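Local coordinates for kelch domain-containing protein (Colletotrichum graminicola M1.001, PDB 5C86), which probably oxidises alcohols at a copper site, as a fungal member of the galactose oxidase and glyoxal oxidase family, at residues T143-E147 with K158-V164; H178-W184 with V425-R430; G88-A92 with S137-A141. All blocks are in the same frame, centred on the assembly; numbering follows the deposited sequence.

Contact 1 (T143-E147 with K158-V164); sequences TRNGE and KLAGCPV
T143 meets V164 with one methyl group: its CG2 lies 4.0 Å from V164 CG1, the two branched side chains meeting at a slant. At R144 the backbone makes an inverse gamma turn, and the part that reaches across is the carbonyl oxygen. R144 O sits at the branch of V164, 3.4 Å from its CB and nearly as close to both methyls. V164 has CG1 wedged between its own N and carbonyl carbon (chi1 74°), which leaves CG2 anti to N and both methyls beside that oxygen. The guanidinium leads off the other way, where NH1 bonds the carbonyl of G142.

N145 is the one residue here whose side-chain amide crosses the gap. OD1 accepts the V164 N-H at 2.9 Å, almost straight at 171°, in the carbonyl plane and on a lone pair; the same oxygen also lies against P163 CA. The two segments belong to a kelch blade of a seven-bladed beta-propeller: residues 143-147 lead into strand 147-150, and residues 158-164 leave the antiparallel strand 155-158.

G146 is gripped at both ends. Its N donates to C162 O at 2.8 Å, with no side chain of its own to stand in the way, and its O takes the L159 N-H at 3.0 Å from above the carbonyl plane. A type I turn from L159 to C162 brings those two partners round to the same glycine, and a water 2.6 Å from G146 O also binds L159 O weakly. E147 opens strand 147-150 and faces K158, the last residue of strand 155-158, in an antiparallel non-hydrogen-bonded pair, CB 4.0 Å from K158 CA, while its carboxylate turns to R118 and the backbone nitrogens of Q115 and I116.

Contact 2 (H178-W184 with V425-R430); sequences HAWLWSW and VNTDQR
W182 and R430 run past each other in opposite directions, the indole and guanidinium planes 47° apart. The far edge of the indole meets backbone: CZ3 lies 3.2 Å from Q429 O, in the ring plane, and CH2 is 3.6 Å from N426 O. Q429 O is buried with no polar partner in the model, so the weakly positive C-H edge probably offers it some compensation.

R430, bent at chi3, reaches over to the strand. NH2 gives a hydrogen bond to S183 O at 2.8 Å and 169°, with the oxygen close to the guanidinium plane. The same NH2 shares a water with S183 N and T427 O, knitting three groups together.

Strand 181-183 begins a propeller blade, and 425-430 is the bend between strands 412-422 and 431-438 of the C-terminal early-set domain. As in galactose oxidase, such a hairpin carries a copper-ligand histidine, here H423, to the propeller's centre.

T427 CG2 rests 3.5 Å from L181 O. Farther along, V425 crosses H178 at about a right angle, CG2 against H178 CB at 3.7 Å, while H178 NE2 is hydrogen-bonded to Y245 OH.

Contact 3 (G88-A92 with S137-A141); sequences GGSSA and SFSGA
Two loops on the copper-site face of the propeller meet where G89, S90 and A92 come up against F138, S139 and G140. Each follows the second strand of its blade, and G88-G89 is the glycine pair expected at that point in a kelch repeat. Both glycines have positive phi, 91° at G89, and the chain turns sharply through them so that the G89 carbonyl looks across the gap.

The one hydrogen bond across the contact runs from S139 OG to G89 O, 2.7 Å long. The hydroxyl does not come in on a lone pair; it sits 43° above the carbonyl plane. S139 holds OG between its own N and carbonyl carbon, the crowded position, and that rotation turns the oxygen toward G89. A92 packs beside this bond: its methyl CB lies 3.5 Å from S139 OG and 3.7 Å from G140 N.

On the other flank F138 presents a ring edge. With CG anti to its backbone N (chi1 167°), F138 sends its ring toward the 88-92 loop and brings CE2 to 4.2 Å from S90 OG, which lies near the ring plane and itself bonds T40 O. The ring also stacks with that of Y120, a copper ligand in this enzyme, and touches C73. In galactose oxidase a tryptophan covers the cysteine-tyrosine cofactor, and F138 probably has the comparable place here.

The first loop joins strands 84-87 and 95-98 of one blade, the second joins 131-134 and 147-150 of the next, and R118, just ahead of strand 122-125, holds the first loop through backbone bonds to G89 and A92.

How the contacts relate
From the N terminus, contact 3 comes first, its loop running from 88-92 to 137-141 and joining the blade that runs from strand 75-78 to strand 109-111 to the next. Contact 1 follows directly, closing a short loop from 143-147 to 158-164 within that second blade. Contact 2 then spans from 178-184, at the start of the following blade, to 425-430 in the C-terminal domain. The three follow in series, neither nesting nor crossing. Contacts 1 and 3 touch: R144 NH2 lies 2.8 Å from S139 O, a probable hydrogen bond. Contact 2 stays apart, its nearest atoms about 7 Å from either, and ties the propeller to the early-set domain.

Contact 1 (T143-E147 with K158-V164)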
# COMPACT_ATOMS: atom_id res chain seq x y z
N THR A 143 -15.71 -5.44 20.45
CA THR A 143 -16.12 -4.72 19.24
C THR A 143 -14.90 -3.95 18.77
O THR A 143 -14.30 -3.17 19.53
CB THR A 143 -17.25 -3.72 19.51
OG1 THR A 143 -18.35 -4.44 20.09
CG2 THR A 143 -17.81 -3.06 18.27
N ARG A 144 -14.51 -4.17 17.50
CA ARG A 144 -13.24 -3.60 17.03
C ARG A 144 -13.37 -2.15 16.54
O ARG A 144 -13.10 -1.80 15.39
CB ARG A 144 -12.66 -4.52 15.96
CG ARG A 144 -12.56 -6.00 16.37
CD ARG A 144 -11.52 -6.40 17.46
NE ARG A 144 -11.16 -7.84 17.29
CZ ARG A 144 -11.96 -8.85 17.57
NH1 ARG A 144 -13.09 -8.62 18.22
NH2 ARG A 144 -11.60 -10.10 17.28
N ASN A 145 -13.74 -1.26 17.43
CA ASN A 145 -13.91 0.12 17.17
C ASN A 145 -12.60 0.88 16.93
O ASN A 145 -11.52 0.31 17.00
CB ASN A 145 -14.74 0.79 18.28
CG ASN A 145 -16.13 0.24 18.36
OD1 ASN A 145 -16.81 0.07 17.36
ND2 ASN A 145 -16.63 0.07 19.58
N GLY A 146 -12.78 2.14 16.51
CA GLY A 146 -11.62 2.97 16.12
C GLY A 146 -10.79 3.45 17.25
O GLY A 146 -11.32 3.75 18.35
N GLU A 147 -9.46 3.50 17.05
CA GLU A 147 -8.56 4.08 17.99
C GLU A 147 -7.43 4.75 17.25
O GLU A 147 -7.16 4.43 16.07
CB GLU A 147 -8.06 3.10 19.00
CG GLU A 147 -7.22 1.89 18.53
CD GLU A 147 -6.82 1.04 19.71
OE1 GLU A 147 -7.24 -0.13 19.76
OE2 GLU A 147 -6.04 1.52 20.55
N LYS A 158 -9.05 5.38 22.37
CA LYS A 158 -10.28 5.04 21.73
C LYS A 158 -11.03 6.23 21.32
O LYS A 158 -11.05 7.26 22.02
CB LYS A 158 -11.17 4.15 22.65
CG LYS A 158 -10.46 2.87 22.96
CD LYS A 158 -11.27 1.84 23.70
CE LYS A 158 -11.49 2.34 25.14
NZ LYS A 158 -11.77 1.11 25.90
N LEU A 159 -11.69 6.16 20.16
CA LEU A 159 -12.42 7.27 19.67
C LEU A 159 -13.91 6.86 19.69
O LEU A 159 -14.41 6.12 18.83
CB LEU A 159 -11.99 7.59 18.25
CG LEU A 159 -10.56 8.13 18.18
CD1 LEU A 159 -10.02 8.07 16.72
CD2 LEU A 159 -10.46 9.56 18.76
N ALA A 160 -14.64 7.31 20.74
CA ALA A 160 -16.07 6.98 20.84
C ALA A 160 -16.86 7.33 19.60
O ALA A 160 -17.88 6.65 19.24
CB ALA A 160 -16.68 7.70 22.07
N GLY A 161 -16.45 8.38 18.89
CA GLY A 161 -17.16 8.80 17.71
C GLY A 161 -16.77 8.07 16.44
O GLY A 161 -17.30 8.42 15.37
N CYS A 162 -15.89 7.07 16.59
CA CYS A 162 -15.46 6.20 15.43
C CYS A 162 -15.73 4.72 15.64
O CYS A 162 -14.83 3.92 15.74
CB CYS A 162 -13.96 6.39 15.18
SG CYS A 162 -13.43 8.08 14.88
N PRO A 163 -17.03 4.35 15.71
CA PRO A 163 -17.46 3.02 15.81
C PRO A 163 -17.22 2.29 14.51
O PRO A 163 -17.31 2.88 13.43
CB PRO A 163 -18.99 3.19 16.00
CG PRO A 163 -19.34 4.42 15.30
CD PRO A 163 -18.16 5.30 15.67
N VAL A 164 -16.97 1.00 14.62
CA VAL A 164 -16.82 0.18 13.45
C VAL A 164 -18.13 -0.15 12.75
O VAL A 164 -18.14 -0.49 11.56
CB VAL A 164 -15.98 -1.08 13.75
CG1 VAL A 164 -16.74 -2.10 14.56
CG2 VAL A 164 -15.45 -1.70 12.48
O HOH W 1 -13.58 3.42 19.64

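Contact 2 (H178-W184 with V425-R430)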
# COMPACT_ATOMS: atom_id res chain seq x y z
N HIS A 178 -9.98 -5.33 6.88
CA HIS A 178 -9.37 -4.84 5.64
C HIS A 178 -10.12 -3.62 5.09
O HIS A 178 -10.29 -3.50 3.87
CB HIS A 178 -9.27 -5.92 4.58
CG HIS A 178 -8.67 -7.19 5.06
ND1 HIS A 178 -7.55 -7.29 5.83
CD2 HIS A 178 -9.11 -8.45 4.85
CE1 HIS A 178 -7.26 -8.57 6.00
NE2 HIS A 178 -8.22 -9.29 5.47
N ALA A 179 -10.53 -2.70 5.94
CA ALA A 179 -11.15 -1.48 5.44
C ALA A 179 -10.24 -0.72 4.46
O ALA A 179 -8.97 -0.70 4.62
CB ALA A 179 -11.52 -0.57 6.58
N TRP A 180 -10.86 -0.11 3.46
CA TRP A 180 -10.15 0.69 2.44
C TRP A 180 -9.97 2.13 3.03
O TRP A 180 -10.67 3.02 2.65
CB TRP A 180 -10.91 0.71 1.15
CG TRP A 180 -11.24 -0.58 0.51
CD1 TRP A 180 -10.95 -1.84 0.95
CD2 TRP A 180 -12.04 -0.73 -0.62
NE1 TRP A 180 -11.45 -2.78 0.09
CE2 TRP A 180 -12.17 -2.12 -0.89
CE3 TRP A 180 -12.66 0.17 -1.50
CZ2 TRP A 180 -12.87 -2.61 -2.01
CZ3 TRP A 180 -13.34 -0.32 -2.59
CH2 TRP A 180 -13.47 -1.66 -2.84
N LEU A 181 -9.05 2.31 3.93
CA LEU A 181 -8.85 3.59 4.62
C LEU A 181 -7.93 4.54 3.84
O LEU A 181 -6.84 4.17 3.35
CB LEU A 181 -8.23 3.37 5.93
CG LEU A 181 -8.94 2.45 6.96
CD1 LEU A 181 -8.19 2.43 8.27
CD2 LEU A 181 -10.37 2.90 7.15
N TRP A 182 -8.45 5.75 3.64
CA TRP A 182 -7.69 6.81 2.95
C TRP A 182 -7.69 8.06 3.81
O TRP A 182 -8.73 8.69 3.91
CB TRP A 182 -8.25 7.05 1.53
CG TRP A 182 -7.96 5.91 0.68
CD1 TRP A 182 -8.79 4.90 0.30
CD2 TRP A 182 -6.65 5.54 0.22
NE1 TRP A 182 -8.09 3.94 -0.39
CE2 TRP A 182 -6.78 4.31 -0.47
CE3 TRP A 182 -5.41 6.11 0.37
CZ2 TRP A 182 -5.68 3.64 -0.96
CZ3 TRP A 182 -4.33 5.48 -0.13
CH2 TRP A 182 -4.47 4.23 -0.78
N SER A 183 -6.52 8.42 4.32
CA SER A 183 -6.41 9.65 5.07
C SER A 183 -6.58 10.87 4.22
O SER A 183 -6.18 10.92 3.02
CB SER A 183 -5.08 9.73 5.73
OG SER A 183 -4.93 8.68 6.67
N TRP A 184 -7.25 11.88 4.80
CA TRP A 184 -7.59 13.08 4.06
C TRP A 184 -7.46 14.35 4.96
O TRP A 184 -6.79 14.31 5.96
CB TRP A 184 -8.95 12.90 3.37
CG TRP A 184 -9.33 13.84 2.27
CD1 TRP A 184 -10.52 14.63 2.15
CD2 TRP A 184 -8.57 14.13 1.07
NE1 TRP A 184 -10.52 15.32 0.98
CE2 TRP A 184 -9.36 15.05 0.30
CE3 TRP A 184 -7.36 13.66 0.56
CZ2 TRP A 184 -8.95 15.46 -0.93
CZ3 TRP A 184 -6.96 14.10 -0.73
CH2 TRP A 184 -7.74 15.01 -1.42
N VAL A 425 -4.10 -4.84 1.71
CA VAL A 425 -4.29 -3.54 2.34
C VAL A 425 -2.98 -2.76 2.20
O VAL A 425 -1.91 -3.23 2.62
CB VAL A 425 -4.71 -3.62 3.81
CG1 VAL A 425 -4.76 -2.23 4.42
CG2 VAL A 425 -5.99 -4.42 3.93
N ASN A 426 -3.03 -1.54 1.67
CA ASN A 426 -1.89 -0.66 1.57
C ASN A 426 -2.44 0.76 1.65
O ASN A 426 -2.75 1.39 0.61
CB ASN A 426 -1.06 -0.87 0.32
CG ASN A 426 0.15 0.01 0.27
OD1 ASN A 426 0.28 0.96 1.09
ND2 ASN A 426 1.07 -0.28 -0.65
N THR A 427 -2.56 1.30 2.88
CA THR A 427 -3.03 2.63 3.02
C THR A 427 -1.98 3.69 2.84
O THR A 427 -2.33 4.93 2.81
CB THR A 427 -3.64 2.87 4.41
OG1 THR A 427 -2.59 2.83 5.37
CG2 THR A 427 -4.70 1.78 4.69
N ASP A 428 -0.72 3.26 2.83
CA ASP A 428 0.41 4.16 2.78
C ASP A 428 0.70 4.72 1.39
O ASP A 428 1.36 5.75 1.27
CB ASP A 428 1.66 3.48 3.30
CG ASP A 428 1.72 3.37 4.81
OD1 ASP A 428 1.70 4.38 5.58
OD2 ASP A 428 1.74 2.18 5.24
N GLN A 429 0.32 3.97 0.33
CA GLN A 429 0.67 4.42 -0.99
C GLN A 429 -0.32 5.51 -1.49
O GLN A 429 -1.48 5.30 -1.48
CB GLN A 429 0.77 3.28 -2.02
CG GLN A 429 -0.48 2.64 -2.35
CD GLN A 429 -0.37 1.63 -3.58
OE1 GLN A 429 0.46 1.71 -4.52
NE2 GLN A 429 -1.24 0.72 -3.53
N ARG A 430 0.24 6.56 -1.99
CA ARG A 430 -0.47 7.56 -2.75
C ARG A 430 0.47 8.27 -3.64
O ARG A 430 1.67 8.39 -3.36
CB ARG A 430 -1.18 8.55 -1.80
CG ARG A 430 -0.27 9.32 -0.88
CD ARG A 430 -1.00 10.39 -0.07
NE ARG A 430 -2.01 9.75 0.78
CZ ARG A 430 -3.15 10.32 1.23
NH1 ARG A 430 -3.41 11.65 1.02
NH2 ARG A 430 -3.97 9.57 1.94
O HOH W 2 -4.11 6.97 3.51

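Contact 3 (G88-A92 with S137-A141)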
# COMPACT_ATOMS: atom_id res chain seq x y z
N GLY A 88 -0.92 -5.48 16.11
CA GLY A 88 -1.82 -6.66 16.24
C GLY A 88 -1.42 -7.81 15.40
O GLY A 88 -0.24 -8.06 15.10
N GLY A 89 -2.44 -8.55 14.97
CA GLY A 89 -2.23 -9.78 14.28
C GLY A 89 -2.19 -10.95 15.27
O GLY A 89 -2.99 -10.96 16.19
N SER A 90 -1.30 -11.88 15.04
CA SER A 90 -1.28 -13.06 15.94
C SER A 90 -1.02 -12.61 17.38
O SER A 90 -1.66 -13.12 18.36
CB SER A 90 -0.31 -14.07 15.43
OG SER A 90 -0.77 -14.76 14.28
N SER A 91 -0.08 -11.69 17.58
CA SER A 91 0.03 -11.05 18.89
C SER A 91 -0.89 -9.85 18.95
O SER A 91 -0.53 -8.68 18.67
CB SER A 91 1.49 -10.75 19.31
OG SER A 91 2.39 -11.79 19.02
N ALA A 92 -2.14 -10.09 19.28
CA ALA A 92 -3.20 -9.20 18.96
C ALA A 92 -3.24 -7.83 19.61
O ALA A 92 -3.85 -6.90 19.11
CB ALA A 92 -4.54 -9.93 19.13
N SER A 137 -11.01 -8.56 12.92
CA SER A 137 -11.48 -9.67 13.79
C SER A 137 -10.86 -11.01 13.55
O SER A 137 -11.40 -12.07 13.99
CB SER A 137 -13.01 -9.64 13.80
OG SER A 137 -13.59 -9.85 12.52
N PHE A 138 -9.70 -11.04 12.92
CA PHE A 138 -8.91 -12.26 12.83
C PHE A 138 -8.52 -12.72 14.22
O PHE A 138 -8.47 -13.95 14.47
CB PHE A 138 -7.71 -12.07 11.97
CG PHE A 138 -6.68 -13.14 12.06
CD1 PHE A 138 -6.83 -14.33 11.39
CD2 PHE A 138 -5.57 -12.94 12.82
CE1 PHE A 138 -5.82 -15.32 11.48
CE2 PHE A 138 -4.62 -13.92 12.96
CZ PHE A 138 -4.76 -15.12 12.30
N SER A 139 -8.12 -11.78 15.05
CA SER A 139 -7.64 -12.06 16.42
C SER A 139 -8.16 -10.92 17.25
O SER A 139 -8.83 -10.01 16.73
CB SER A 139 -6.14 -12.14 16.39
OG SER A 139 -5.68 -10.86 15.93
N GLY A 140 -7.98 -11.03 18.57
CA GLY A 140 -8.40 -9.96 19.43
C GLY A 140 -9.70 -10.20 20.16
O GLY A 140 -10.14 -11.31 20.21
N ALA A 141 -10.30 -9.16 20.66
CA ALA A 141 -11.44 -9.30 21.54
C ALA A 141 -12.17 -7.99 21.64
O ALA A 141 -11.55 -6.93 21.64
CB ALA A 141 -10.91 -9.73 22.92